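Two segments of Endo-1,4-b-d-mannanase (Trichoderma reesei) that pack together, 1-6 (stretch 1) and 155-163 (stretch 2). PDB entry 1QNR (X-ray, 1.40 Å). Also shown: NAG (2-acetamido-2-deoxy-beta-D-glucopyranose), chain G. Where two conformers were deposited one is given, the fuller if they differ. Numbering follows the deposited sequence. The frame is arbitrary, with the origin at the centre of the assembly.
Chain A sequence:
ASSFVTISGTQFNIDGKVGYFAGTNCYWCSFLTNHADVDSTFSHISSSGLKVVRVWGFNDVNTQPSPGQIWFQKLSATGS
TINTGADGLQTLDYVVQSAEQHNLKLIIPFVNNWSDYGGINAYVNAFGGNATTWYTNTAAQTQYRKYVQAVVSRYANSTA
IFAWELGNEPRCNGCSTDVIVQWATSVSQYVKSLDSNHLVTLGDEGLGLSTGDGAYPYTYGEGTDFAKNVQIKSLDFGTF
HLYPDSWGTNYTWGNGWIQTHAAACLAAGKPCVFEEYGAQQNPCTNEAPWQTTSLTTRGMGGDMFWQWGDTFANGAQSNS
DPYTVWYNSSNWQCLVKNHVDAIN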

ATOM      1  N   ALA A   1       5.499 -11.039  21.513  1.00 59.57           N
ATOM      2  CA  ALA A   1       4.927 -12.166  20.731  1.00 58.47           C
ATOM      3  C   ALA A   1       4.942 -11.797  19.247  1.00 56.69           C
ATOM      4  O   ALA A   1       4.993 -10.605  18.923  1.00 56.81           O
ATOM      5  CB  ALA A   1       3.491 -12.466  21.140  1.00 59.01           C
ATOM      6  N   SER A   2       4.891 -12.832  18.429  1.00 53.78           N
ATOM      7  CA  SER A   2       4.848 -12.676  16.980  1.00 51.01           C
ATOM      8  C   SER A   2       3.884 -13.721  16.402  1.00 46.50           C
ATOM      9  O   SER A   2       4.145 -14.927  16.600  1.00 48.07           O
ATOM     10  CB  SER A   2       6.219 -12.851  16.319  1.00 52.52           C
ATOM     11  OG  SER A   2       6.128 -12.417  14.955  1.00 53.44           O
ATOM     12  N   SER A   3       2.757 -13.284  15.828  1.00 38.63           N
ATOM     13  CA  SER A   3       1.770 -14.274  15.303  1.00 31.75           C
ATOM     14  C   SER A   3       1.282 -13.814  13.931  1.00 24.67           C
ATOM     15  O   SER A   3       1.656 -12.663  13.665  1.00 22.44           O
ATOM     16  CB  SER A   3       0.556 -14.406  16.242  1.00 30.93           C
ATOM     17  OG  SER A   3       0.071 -13.137  16.614  0.50 29.19           O
ATOM     18  N   PHE A   4       0.377 -14.521  13.214  1.00 18.26           N
ATOM     19  CA  PHE A   4      -0.033 -13.916  11.929  1.00 12.72           C
ATOM     20  C   PHE A   4      -1.052 -12.801  12.232  1.00 12.24           C
ATOM     21  O   PHE A   4      -1.892 -12.911  13.185  1.00 14.03           O
ATOM     22  CB  PHE A   4      -0.713 -14.959  10.995  1.00 11.42           C
ATOM     23  CG  PHE A   4       0.193 -16.021  10.452  1.00 10.74           C
ATOM     24  CD1 PHE A   4       1.293 -15.712   9.661  1.00 10.97           C
ATOM     25  CD2 PHE A   4       0.036 -17.367  10.864  1.00 11.08           C
ATOM     26  CE1 PHE A   4       2.151 -16.709   9.218  1.00 10.63           C
ATOM     27  CE2 PHE A   4       0.876 -18.365  10.354  1.00 11.30           C
ATOM     28  CZ  PHE A   4       1.917 -18.061   9.524  1.00 10.06           C
ATOM     29  N   VAL A   5      -1.067 -11.722  11.439  1.00  9.73           N
ATOM     30  CA  VAL A   5      -2.040 -10.633  11.602  1.00 10.40           C
ATOM     31  C   VAL A   5      -3.415 -11.106  11.078  1.00 10.35           C
ATOM     32  O   VAL A   5      -3.584 -11.657   9.998  1.00 11.25           O
ATOM     33  CB  VAL A   5      -1.622  -9.342  10.830  1.00  9.22           C
ATOM     34  CG1 VAL A   5      -2.746  -8.277  10.940  1.00 10.91           C
ATOM     35  CG2 VAL A   5      -0.299  -8.777  11.322  1.00 11.16           C
ATOM     36  N   THR A   6      -4.432 -10.952  11.980  1.00 10.46           N
ATOM     37  CA  THR A   6      -5.819 -11.379  11.699  1.00 10.56           C
ATOM     38  C   THR A   6      -6.771 -10.238  12.008  1.00 10.79           C
ATOM     39  O   THR A   6      -6.389  -9.160  12.488  1.00 10.70           O
ATOM     40  CB  THR A   6      -6.205 -12.642  12.543  1.00 12.40           C
ATOM     41  OG1 THR A   6      -6.138 -12.246  13.943  1.00 15.54           O
ATOM     42  CG2 THR A   6      -5.317 -13.825  12.181  1.00 15.71           C
ATOM     43  N   TYR A 155       7.567 -15.456   1.355  1.00  9.88           N
ATOM     44  CA  TYR A 155       7.268 -14.957   2.707  1.00  9.60           C
ATOM     45  C   TYR A 155       5.948 -15.520   3.224  1.00  8.18           C
ATOM     46  O   TYR A 155       5.414 -15.039   4.238  1.00  8.90           O
ATOM     47  CB  TYR A 155       7.203 -13.411   2.732  1.00 10.88           C
ATOM     48  CG  TYR A 155       8.326 -12.752   1.923  1.00  9.94           C
ATOM     49  CD1 TYR A 155       9.655 -12.963   2.267  1.00  9.18           C
ATOM     50  CD2 TYR A 155       8.042 -11.884   0.869  1.00 11.12           C
ATOM     51  CE1 TYR A 155      10.714 -12.423   1.513  1.00 10.17           C
ATOM     52  CE2 TYR A 155       9.100 -11.333   0.138  1.00 12.30           C
ATOM     53  CZ  TYR A 155      10.403 -11.560   0.471  1.00 11.59           C
ATOM     54  OH  TYR A 155      11.398 -10.950  -0.289  1.00 12.33           O
ATOM     55  N   ALA A 156       5.360 -16.542   2.541  1.00  8.83           N
ATOM     56  CA  ALA A 156       4.031 -17.070   2.916  1.00  7.26           C
ATOM     57  C   ALA A 156       3.931 -17.510   4.363  1.00  8.43           C
ATOM     58  O   ALA A 156       2.825 -17.432   4.970  1.00  8.54           O
ATOM     59  CB  ALA A 156       3.587 -18.238   1.981  1.00 10.44           C
ATOM     60  N   ASN A 157       5.041 -17.969   5.023  1.00  8.96           N
ATOM     61  CA  ASN A 157       4.970 -18.411   6.392  1.00  8.25           C
ATOM     62  C   ASN A 157       5.647 -17.474   7.400  1.00  8.20           C
ATOM     63  O   ASN A 157       5.816 -17.798   8.612  1.00  8.68           O
ATOM     64  CB  ASN A 157       5.582 -19.822   6.566  1.00  8.10           C
ATOM     65  CG  ASN A 157       4.896 -20.812   5.663  1.00  8.84           C
ATOM     66  OD1 ASN A 157       5.042 -20.961   4.422  1.00  9.41           O
ATOM     67  ND2 ASN A 157       4.002 -21.624   6.298  1.00  8.83           N
ATOM     68  N   SER A 158       5.968 -16.268   6.929  1.00  8.77           N
ATOM     69  CA  SER A 158       6.523 -15.242   7.814  1.00  8.98           C
ATOM     70  C   SER A 158       5.419 -14.509   8.584  1.00  9.49           C
ATOM     71  O   SER A 158       4.416 -14.060   7.957  1.00 10.45           O
ATOM     72  CB  SER A 158       7.338 -14.180   6.974  1.00  9.74           C
ATOM     73  OG  SER A 158       7.719 -13.087   7.910  1.00 10.19           O
ATOM     74  N   THR A 159       5.564 -14.237   9.882  1.00  8.94           N
ATOM     75  CA  THR A 159       4.578 -13.469  10.627  1.00  9.83           C
ATOM     76  C   THR A 159       4.762 -11.936  10.439  1.00  8.78           C
ATOM     77  O   THR A 159       3.898 -11.206  10.919  1.00 10.11           O
ATOM     78  CB  THR A 159       4.602 -13.803  12.131  1.00 11.92           C
ATOM     79  OG1 THR A 159       5.914 -13.608  12.616  1.00 14.79           O
ATOM     80  CG2 THR A 159       4.201 -15.278  12.377  1.00 13.82           C
ATOM     81  N   ALA A 160       5.732 -11.506   9.637  1.00  8.67           N
ATOM     82  CA  ALA A 160       5.874 -10.048   9.411  1.00  9.73           C
ATOM     83  C   ALA A 160       5.009  -9.522   8.306  1.00 10.09           C
ATOM     84  O   ALA A 160       5.052  -8.298   8.121  1.00 10.27           O
ATOM     85  CB  ALA A 160       7.372  -9.756   9.130  1.00 10.52           C
ATOM     86  N   ILE A 161       4.266 -10.293   7.536  1.00  7.80           N
ATOM     87  CA  ILE A 161       3.361  -9.744   6.510  1.00  8.17           C
ATOM     88  C   ILE A 161       2.020  -9.356   7.077  1.00  8.20           C
ATOM     89  O   ILE A 161       1.294 -10.203   7.659  1.00 10.59           O
ATOM     90  CB  ILE A 161       3.201 -10.746   5.363  1.00  8.77           C
ATOM     91  CG1 ILE A 161       4.564 -11.262   4.844  1.00  9.48           C
ATOM     92  CG2 ILE A 161       2.340 -10.143   4.222  1.00 10.84           C
ATOM     93  CD1 ILE A 161       5.491 -10.162   4.293  1.00 11.28           C
ATOM     94  N   PHE A 162       1.686  -8.060   7.007  1.00  7.25           N
ATOM     95  CA  PHE A 162       0.352  -7.561   7.415  1.00  6.59           C
ATOM     96  C   PHE A 162      -0.711  -8.008   6.406  1.00  7.06           C
ATOM     97  O   PHE A 162      -1.740  -8.629   6.733  1.00  7.89           O
ATOM     98  CB  PHE A 162       0.295  -6.021   7.537  1.00  7.61           C
ATOM     99  CG  PHE A 162      -0.961  -5.452   8.160  1.00  7.24           C
ATOM    100  CD1 PHE A 162      -2.097  -5.239   7.364  1.00  8.17           C
ATOM    101  CD2 PHE A 162      -1.053  -5.124   9.512  1.00  7.43           C
ATOM    102  CE1 PHE A 162      -3.272  -4.659   7.860  1.00  9.40           C
ATOM    103  CE2 PHE A 162      -2.180  -4.532  10.049  1.00  8.39           C
ATOM    104  CZ  PHE A 162      -3.327  -4.353   9.234  1.00  9.72           C
ATOM    105  N   ALA A 163      -0.447  -7.712   5.127  1.00  7.11           N
ATOM    106  CA  ALA A 163      -1.348  -8.125   4.024  1.00  6.42           C
ATOM    107  C   ALA A 163      -0.605  -8.086   2.665  1.00  6.09           C
ATOM    108  O   ALA A 163       0.247  -7.191   2.434  1.00  7.27           O
ATOM    109  CB  ALA A 163      -2.554  -7.157   3.927  1.00  7.88           C
TER
HETATM  110  C1  NAG G 431       3.076 -22.749   5.608  1.00  9.86           C
HETATM  111  C2  NAG G 431       3.075 -24.022   6.440  1.00  9.21           C
HETATM  112  C3  NAG G 431       2.110 -24.948   5.699  1.00  9.75           C
HETATM  113  C4  NAG G 431       0.721 -24.289   5.532  1.00  8.84           C
HETATM  114  C5  NAG G 431       0.849 -22.940   4.768  1.00 10.07           C
HETATM  115  C6  NAG G 431      -0.479 -22.194   4.670  1.00 10.79           C
HETATM  116  C7  NAG G 431       5.048 -25.011   7.529  1.00 14.21           C
HETATM  117  C8  NAG G 431       6.359 -25.692   7.300  1.00 14.49           C
HETATM  118  N2  NAG G 431       4.473 -24.543   6.378  1.00 11.71           N
HETATM  119  O3  NAG G 431       1.974 -26.142   6.501  1.00 12.66           O
HETATM  120  O4  NAG G 431      -0.120 -25.177   4.710  1.00 12.06           O
HETATM  121  O5  NAG G 431       1.761 -22.132   5.534  1.00  9.55           O
HETATM  122  O6  NAG G 431      -0.306 -21.066   3.730  1.00 12.24           O
HETATM  123  O7  NAG G 431       4.477 -24.936   8.574  1.00 14.78           O
HETATM  124  O   HOH W   1      -1.987 -11.331   7.614  1.00  9.15           O
HETATM  125  O   HOH W   2       1.427 -11.947   9.691  1.00 10.39           O

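The N-terminal segment lies against a loop and the start of a strand through a small, mixed contact: one direct hydrogen bond between side chains, two methyl-on-ring packings, and two waters that tie the backbones together where they do not bond directly. Some 390 Å² of surface is covered, both sides summed, between residues at least 152 positions apart in sequence. Stretch 1 is irregular in the part that makes contact, whereas stretch 2 passes through two type I turns, Tyr 155 to Ser 158 and Ser 158 to Ile 161, before entering a strand at Ile 161. The first turn is closed by the backbone hydrogen bond from Ser 158 N to Tyr 155 O (3.0 Å); in the second, Ala 160 N donates to the side-chain oxygen Ser 158 OG (3.1 Å, nearly linear at 165°).

The backbones come nearest at Phe 4 and Thr 159, whose CA atoms are 4.8 Å apart, and are wider at Val 5 and Phe 162, at 5.7 Å between CA atoms. No backbone hydrogen bond crosses the gap. Water 2 fills part of it, accepting from Val 5 N (3.1 Å from the water oxygen) and donating to Thr 159 O (2.9 Å) and Ile 161 O (2.7 Å), so that a single molecule satisfies an amide on one side and two carbonyls on the other. Water 1 is placed to donate to Val 5 O or Phe 162 O, at 2.9 Å from each; those two carbonyls, both acceptors, could not bond to each other.

Thr 159 has the largest covered area of any residue here. Its chi1 is p, and its hydroxyl and methyl meet different partners. Thr 159 OG1 is 2.6 Å from Ser 2 OG, a short hydrogen bond in which either hydroxyl could be the donor; the CB of Ser 2 points toward stretch 2, and a t rotamer carries OG to its partner. Thr 159 CG2 sits over one face of the Phe 4 ring, 4.3 Å from the centroid and 24° off the normal, a CH-pi contact in which a methyl group meets the ring's pi cloud. Phe 4 leaves its backbone sideways, but its end comes nearer to stretch 2, and at the ring edge CE1 approaches Ser 158 O to 3.7 Å. This places the slightly positive rim of the ring beside a carbonyl oxygen.

The second methyl-on-ring packing is more buried. Val 5 points toward stretch 2 and sets CG1 over one face of the Phe 162 ring, 4.1 Å from the centroid and 23° off the normal; the closest pair is Val 5 CG1 and Phe 162 CD2 at 3.9 Å. The CB of Phe 162 points away, yet its ring still receives the methyl. Asn 157 also directs its CB away from stretch 1, and carries the glycan, with ND2 bonded covalently to NAG C1 (1.6 Å).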